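Local coordinates for Tas1 (Pseudomonas aeruginosa, PDB 6OX6), which is a type VI secretion toxin that pyrophosphorylates adenosine nucleotides to (p)ppApp, draining ADP and ATP from competitor cells, at residues V252-I263 against M352-I362. Numbering follows the deposited sequence.
Sequences VYGKAPAAKAEI and MNTKAGIPGEI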
ATOM      1  N   VAL A 252      -1.058 -10.838  19.038  1.00 58.22           N
ATOM      2  CA  VAL A 252      -1.525 -10.575  17.680  1.00 48.10           C
ATOM      3  C   VAL A 252      -0.904 -11.564  16.702  1.00 52.58           C
ATOM      4  O   VAL A 252      -1.603 -12.153  15.866  1.00 53.63           O
ATOM      5  CB  VAL A 252      -1.231  -9.123  17.271  1.00 52.99           C
ATOM      6  CG1 VAL A 252      -1.441  -8.966  15.770  1.00 50.59           C
ATOM      7  CG2 VAL A 252      -2.137  -8.159  18.026  1.00 48.22           C
ATOM      8  N   TYR A 253       0.411 -11.782  16.806  1.00 50.50           N
ATOM      9  CA  TYR A 253       1.117 -12.618  15.833  1.00 51.06           C
ATOM     10  C   TYR A 253       0.524 -14.021  15.726  1.00 52.65           C
ATOM     11  O   TYR A 253       0.516 -14.602  14.632  1.00 50.61           O
ATOM     12  CB  TYR A 253       2.599 -12.698  16.194  1.00 50.36           C
ATOM     13  CG  TYR A 253       3.515 -13.098  15.045  1.00 53.14           C
ATOM     14  CD1 TYR A 253       3.892 -14.422  14.870  1.00 52.08           C
ATOM     15  CD2 TYR A 253       4.013 -12.143  14.142  1.00 53.04           C
ATOM     16  CE1 TYR A 253       4.729 -14.804  13.834  1.00 52.36           C
ATOM     17  CE2 TYR A 253       4.851 -12.510  13.101  1.00 53.76           C
ATOM     18  CZ  TYR A 253       5.212 -13.852  12.953  1.00 55.81           C
ATOM     19  OH  TYR A 253       6.050 -14.249  11.927  1.00 54.69           O
ATOM     20  N   GLY A 254      -0.009 -14.569  16.831  1.00 53.97           N
ATOM     21  CA  GLY A 254      -0.495 -15.939  16.821  1.00 50.91           C
ATOM     22  C   GLY A 254      -1.797 -16.142  16.074  1.00 55.20           C
ATOM     23  O   GLY A 254      -2.138 -17.285  15.731  1.00 49.12           O
ATOM     24  N   LYS A 255      -2.537 -15.060  15.808  1.00 49.17           N
ATOM     25  CA  LYS A 255      -3.724 -15.209  14.980  1.00 52.33           C
ATOM     26  C   LYS A 255      -3.404 -15.189  13.492  1.00 51.03           C
ATOM     27  O   LYS A 255      -4.305 -15.412  12.674  1.00 52.35           O
ATOM     28  CB  LYS A 255      -4.761 -14.124  15.310  1.00 57.19           C
ATOM     29  CG  LYS A 255      -5.208 -14.087  16.786  1.00 62.30           C
ATOM     30  CD  LYS A 255      -4.761 -12.811  17.494  1.00 66.61           C
ATOM     31  CE  LYS A 255      -5.557 -12.551  18.775  1.00 69.18           C
ATOM     32  NZ  LYS A 255      -5.867 -13.820  19.466  1.00 71.86           N
ATOM     33  N   ALA A 256      -2.153 -14.948  13.120  1.00 52.55           N
ATOM     34  CA  ALA A 256      -1.818 -14.717  11.715  1.00 51.09           C
ATOM     35  C   ALA A 256      -2.005 -15.975  10.865  1.00 51.38           C
ATOM     36  O   ALA A 256      -2.560 -15.879   9.759  1.00 49.10           O
ATOM     37  CB  ALA A 256      -0.397 -14.158  11.601  1.00 49.50           C
ATOM     38  N   PRO A 257      -1.593 -17.174  11.332  1.00 54.31           N
ATOM     39  CA  PRO A 257      -1.934 -18.394  10.573  1.00 51.62           C
ATOM     40  C   PRO A 257      -3.426 -18.570  10.313  1.00 50.56           C
ATOM     41  O   PRO A 257      -3.814 -18.930   9.195  1.00 49.28           O
ATOM     42  CB  PRO A 257      -1.370 -19.516  11.456  1.00 51.36           C
ATOM     43  CG  PRO A 257      -0.218 -18.899  12.147  1.00 51.89           C
ATOM     44  CD  PRO A 257      -0.639 -17.473  12.422  1.00 53.65           C
ATOM     45  N   ALA A 258      -4.281 -18.321  11.308  1.00 52.47           N
ATOM     46  CA  ALA A 258      -5.715 -18.447  11.069  1.00 54.55           C
ATOM     47  C   ALA A 258      -6.223 -17.348  10.139  1.00 56.12           C
ATOM     48  O   ALA A 258      -7.134 -17.580   9.333  1.00 57.22           O
ATOM     49  CB  ALA A 258      -6.481 -18.407  12.389  1.00 57.37           C
ATOM     50  N   ALA A 259      -5.677 -16.133  10.252  1.00 55.41           N
ATOM     51  CA  ALA A 259      -6.089 -15.092   9.313  1.00 55.71           C
ATOM     52  C   ALA A 259      -5.649 -15.449   7.899  1.00 46.24           C
ATOM     53  O   ALA A 259      -6.411 -15.274   6.938  1.00 46.08           O
ATOM     54  CB  ALA A 259      -5.537 -13.740   9.744  1.00 45.99           C
ATOM     55  N   LYS A 260      -4.453 -16.036   7.770  1.00 52.63           N
ATOM     56  CA  LYS A 260      -3.970 -16.450   6.458  1.00 46.36           C
ATOM     57  C   LYS A 260      -4.924 -17.449   5.821  1.00 49.92           C
ATOM     58  O   LYS A 260      -5.394 -17.249   4.694  1.00 46.68           O
ATOM     59  CB  LYS A 260      -2.566 -17.038   6.577  1.00 46.73           C
ATOM     60  CG  LYS A 260      -1.953 -17.418   5.238  1.00 50.93           C
ATOM     61  CD  LYS A 260      -0.904 -18.492   5.402  1.00 59.72           C
ATOM     62  CE  LYS A 260      -0.086 -18.670   4.138  1.00 62.30           C
ATOM     63  NZ  LYS A 260      -0.903 -18.853   2.898  1.00 61.32           N
ATOM     64  N   ALA A 261      -5.256 -18.521   6.554  1.00 49.86           N
ATOM     65  CA  ALA A 261      -6.185 -19.513   6.033  1.00 50.81           C
ATOM     66  C   ALA A 261      -7.480 -18.856   5.594  1.00 50.51           C
ATOM     67  O   ALA A 261      -8.015 -19.163   4.524  1.00 53.04           O
ATOM     68  CB  ALA A 261      -6.464 -20.589   7.092  1.00 52.77           C
ATOM     69  N   GLU A 262      -7.983 -17.921   6.398  1.00 47.68           N
ATOM     70  CA  GLU A 262      -9.235 -17.262   6.060  1.00 50.21           C
ATOM     71  C   GLU A 262      -9.110 -16.429   4.784  1.00 50.41           C
ATOM     72  O   GLU A 262      -9.926 -16.566   3.865  1.00 49.82           O
ATOM     73  CB  GLU A 262      -9.686 -16.407   7.239  1.00 58.79           C
ATOM     74  CG  GLU A 262     -11.096 -15.904   7.125  1.00 62.99           C
ATOM     75  CD  GLU A 262     -11.609 -15.357   8.445  1.00 62.51           C
ATOM     76  OE1 GLU A 262     -11.027 -15.695   9.507  1.00 63.61           O
ATOM     77  OE2 GLU A 262     -12.579 -14.574   8.409  1.00 59.13           O
ATOM     78  N   ILE A 263      -8.102 -15.551   4.700  1.00 49.88           N
ATOM     79  CA  ILE A 263      -8.029 -14.729   3.494  1.00 45.62           C
ATOM     80  C   ILE A 263      -7.633 -15.576   2.285  1.00 53.41           C
ATOM     81  O   ILE A 263      -8.064 -15.294   1.155  1.00 49.43           O
ATOM     82  CB  ILE A 263      -7.093 -13.510   3.667  1.00 51.01           C
ATOM     83  CG1 ILE A 263      -5.657 -13.918   4.041  1.00 48.81           C
ATOM     84  CG2 ILE A 263      -7.693 -12.486   4.672  1.00 44.80           C
ATOM     85  CD1 ILE A 263      -4.677 -12.720   3.956  1.00 44.33           C
HETATM   86  N   MSE A 352      -9.031  -7.022   5.128  1.00 40.61           N
HETATM   87  CA  MSE A 352     -10.147  -7.778   5.648  1.00 44.39           C
HETATM   88  C   MSE A 352      -9.976  -8.090   7.101  1.00 44.30           C
HETATM   89  O   MSE A 352      -8.913  -8.599   7.498  1.00 43.68           O
HETATM   90  CB  MSE A 352     -10.221  -9.122   4.942  1.00 50.24           C
HETATM   91  CG  MSE A 352     -10.805  -9.006   3.547  1.00 52.59           C
HETATM   92 SE   MSE A 352     -12.357 -10.205   3.399  0.43 58.82          SE
HETATM   93  CE  MSE A 352     -13.244  -9.637   5.060  1.00 62.08           C
ATOM     94  N   ASN A 353     -10.979  -7.778   7.913  1.00 46.51           N
ATOM     95  CA  ASN A 353     -10.929  -8.141   9.327  1.00 52.61           C
ATOM     96  C   ASN A 353     -11.416  -9.582   9.458  1.00 54.37           C
ATOM     97  O   ASN A 353     -12.607  -9.860   9.300  1.00 55.85           O
ATOM     98  CB  ASN A 353     -11.771  -7.191  10.172  1.00 60.87           C
ATOM     99  CG  ASN A 353     -11.120  -5.825  10.352  1.00 66.49           C
ATOM    100  OD1 ASN A 353      -9.908  -5.686  10.189  1.00 67.38           O
ATOM    101  ND2 ASN A 353     -11.919  -4.814  10.713  1.00 68.37           N
ATOM    102  N   THR A 354     -10.501 -10.504   9.731  1.00 54.61           N
ATOM    103  CA  THR A 354     -10.844 -11.916   9.709  1.00 53.15           C
ATOM    104  C   THR A 354     -11.382 -12.367  11.055  1.00 56.64           C
ATOM    105  O   THR A 354     -11.143 -11.743  12.091  1.00 58.23           O
ATOM    106  CB  THR A 354      -9.632 -12.767   9.385  1.00 47.62           C
ATOM    107  OG1 THR A 354      -8.630 -12.528  10.380  1.00 45.84           O
ATOM    108  CG2 THR A 354      -9.069 -12.374   8.028  1.00 46.48           C
ATOM    109  N   LYS A 355     -12.060 -13.519  11.028  1.00 60.03           N
ATOM    110  CA  LYS A 355     -12.633 -14.115  12.230  1.00 61.39           C
ATOM    111  C   LYS A 355     -11.604 -14.318  13.330  1.00 60.38           C
ATOM    112  O   LYS A 355     -11.971 -14.330  14.513  1.00 61.57           O
ATOM    113  CB  LYS A 355     -13.296 -15.446  11.878  1.00 65.21           C
ATOM    114  CG  LYS A 355     -14.601 -15.270  11.128  1.00 70.96           C
ATOM    115  CD  LYS A 355     -15.428 -16.551  11.099  1.00 77.00           C
ATOM    116  CE  LYS A 355     -15.642 -17.055   9.670  1.00 79.95           C
ATOM    117  NZ  LYS A 355     -14.394 -17.664   9.090  1.00 78.43           N
ATOM    118  N   ALA A 356     -10.325 -14.453  12.980  1.00 55.61           N
ATOM    119  CA  ALA A 356      -9.293 -14.631  13.992  1.00 53.62           C
ATOM    120  C   ALA A 356      -8.971 -13.351  14.754  1.00 53.69           C
ATOM    121  O   ALA A 356      -8.177 -13.403  15.703  1.00 54.25           O
ATOM    122  CB  ALA A 356      -8.019 -15.175  13.353  1.00 53.98           C
ATOM    123  N   GLY A 357      -9.543 -12.211  14.355  1.00 52.70           N
ATOM    124  CA  GLY A 357      -9.374 -10.975  15.086  1.00 53.11           C
ATOM    125  C   GLY A 357      -8.227 -10.101  14.637  1.00 52.97           C
ATOM    126  O   GLY A 357      -7.830  -9.194  15.385  1.00 52.12           O
ATOM    127  N   ILE A 358      -7.655 -10.359  13.466  1.00 53.95           N
ATOM    128  CA  ILE A 358      -6.632  -9.478  12.905  1.00 49.85           C
ATOM    129  C   ILE A 358      -6.937  -9.263  11.432  1.00 43.02           C
ATOM    130  O   ILE A 358      -7.674 -10.043  10.803  1.00 42.31           O
ATOM    131  CB  ILE A 358      -5.206 -10.051  13.081  1.00 50.33           C
ATOM    132  CG1 ILE A 358      -5.037 -11.309  12.244  1.00 48.27           C
ATOM    133  CG2 ILE A 358      -4.853 -10.220  14.559  1.00 45.33           C
ATOM    134  CD1 ILE A 358      -3.659 -11.425  11.671  1.00 50.57           C
ATOM    135  N   PRO A 359      -6.396  -8.202  10.853  1.00 41.64           N
ATOM    136  CA  PRO A 359      -6.665  -7.922   9.440  1.00 46.53           C
ATOM    137  C   PRO A 359      -5.833  -8.790   8.505  1.00 42.82           C
ATOM    138  O   PRO A 359      -4.706  -9.196   8.807  1.00 40.88           O
ATOM    139  CB  PRO A 359      -6.312  -6.432   9.291  1.00 42.45           C
ATOM    140  CG  PRO A 359      -6.344  -5.882  10.692  1.00 45.21           C
ATOM    141  CD  PRO A 359      -5.871  -7.032  11.566  1.00 46.02           C
ATOM    142  N   GLY A 360      -6.436  -9.123   7.371  1.00 42.89           N
ATOM    143  CA  GLY A 360      -5.723  -9.735   6.270  1.00 44.35           C
ATOM    144  C   GLY A 360      -5.705  -8.773   5.098  1.00 36.51           C
ATOM    145  O   GLY A 360      -6.625  -7.975   4.928  1.00 38.16           O
ATOM    146  N   GLU A 361      -4.646  -8.845   4.305  1.00 35.79           N
ATOM    147  CA  GLU A 361      -4.476  -8.009   3.116  1.00 40.32           C
ATOM    148  C   GLU A 361      -4.679  -8.844   1.858  1.00 37.10           C
ATOM    149  O   GLU A 361      -4.023  -9.871   1.686  1.00 34.63           O
ATOM    150  CB  GLU A 361      -3.083  -7.376   3.066  1.00 41.28           C
ATOM    151  CG  GLU A 361      -2.759  -6.759   1.699  1.00 44.98           C
ATOM    152  CD  GLU A 361      -1.312  -6.244   1.563  1.00 53.00           C
ATOM    153  OE1 GLU A 361      -0.413  -7.017   1.115  1.00 57.55           O
ATOM    154  OE2 GLU A 361      -1.075  -5.055   1.888  1.00 54.03           O
ATOM    155  N   ILE A 362      -5.565  -8.398   0.967  1.00 33.85           N
ATOM    156  CA  ILE A 362      -5.719  -9.045  -0.336  1.00 35.93           C
ATOM    157  C   ILE A 362      -5.555  -8.000  -1.437  1.00 34.58           C
ATOM    158  O   ILE A 362      -6.390  -7.096  -1.575  1.00 32.53           O
ATOM    159  CB  ILE A 362      -7.066  -9.755  -0.482  1.00 34.32           C
ATOM    160  CG1 ILE A 362      -7.222 -10.845   0.569  1.00 35.64           C
ATOM    161  CG2 ILE A 362      -7.125 -10.373  -1.851  1.00 39.45           C
ATOM    162  CD1 ILE A 362      -8.623 -11.467   0.589  1.00 41.25           C
TER
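Glu262 reaches from helix 256-263 to the hairpin loop and takes the backbone amide of Lys355 between its two carboxylate oxygens. The bond to OE2 is the better directed, with Lys355 N 2.9 Å from Glu262 OE2 and nearly straight at 169°, meeting the oxygen on its syn side, a little out of the carboxylate plane; that to OE1 is weak and strongly bent. With its chain extended beyond CG, Glu262 runs alongside Thr354 in the opposite sense, and Thr354 CB lies 3.2 Å from Glu262 OE1. Lys355 folds its own chain back, bringing NZ to 3.6 Å from Glu262 OE2, a long salt bridge that would add positive charge beside the carboxylate.

Bonds within the loop hold its turn. Ile358 O accepts from the backbone N of Thr354 and from its hydroxyl, with Thr354 OG1 2.7 Å from Ile358 O; Gly357 N returns to Thr354 O, closing a type I turn from Thr354 to Gly357. A chi1 of 59° turns OG1 back to that carbonyl, with Ala259 CB beside it, while CG2 packs on Ile263 CG2.

Much of the rest is apolar. Ala259 CB sits 3.5 Å from Ile358 CG1, also touching CD1 of that residue, and Ile358 CG2 lies against Val252 CG1. Ala258 CB and Ala356 CB meet at 3.7 Å. Farther along, Ile263 CG2 rests 3.7 Å from Gly360 CA, a close approach over a residue without a side chain.

Helix 256-273 thus lies over the antiparallel hairpin of strands 347-353 and 359-365; the axes of segments 256-263 and 359-362 approach to 8.3 Å at 41°. Ile263 touches both strand 359-362 and Ala308 of strand 308-313, so the helix spans two adjacent parallel strands of the mixed sheet, which Glu361 joins through backbone bonds with Ala308 and Asn310.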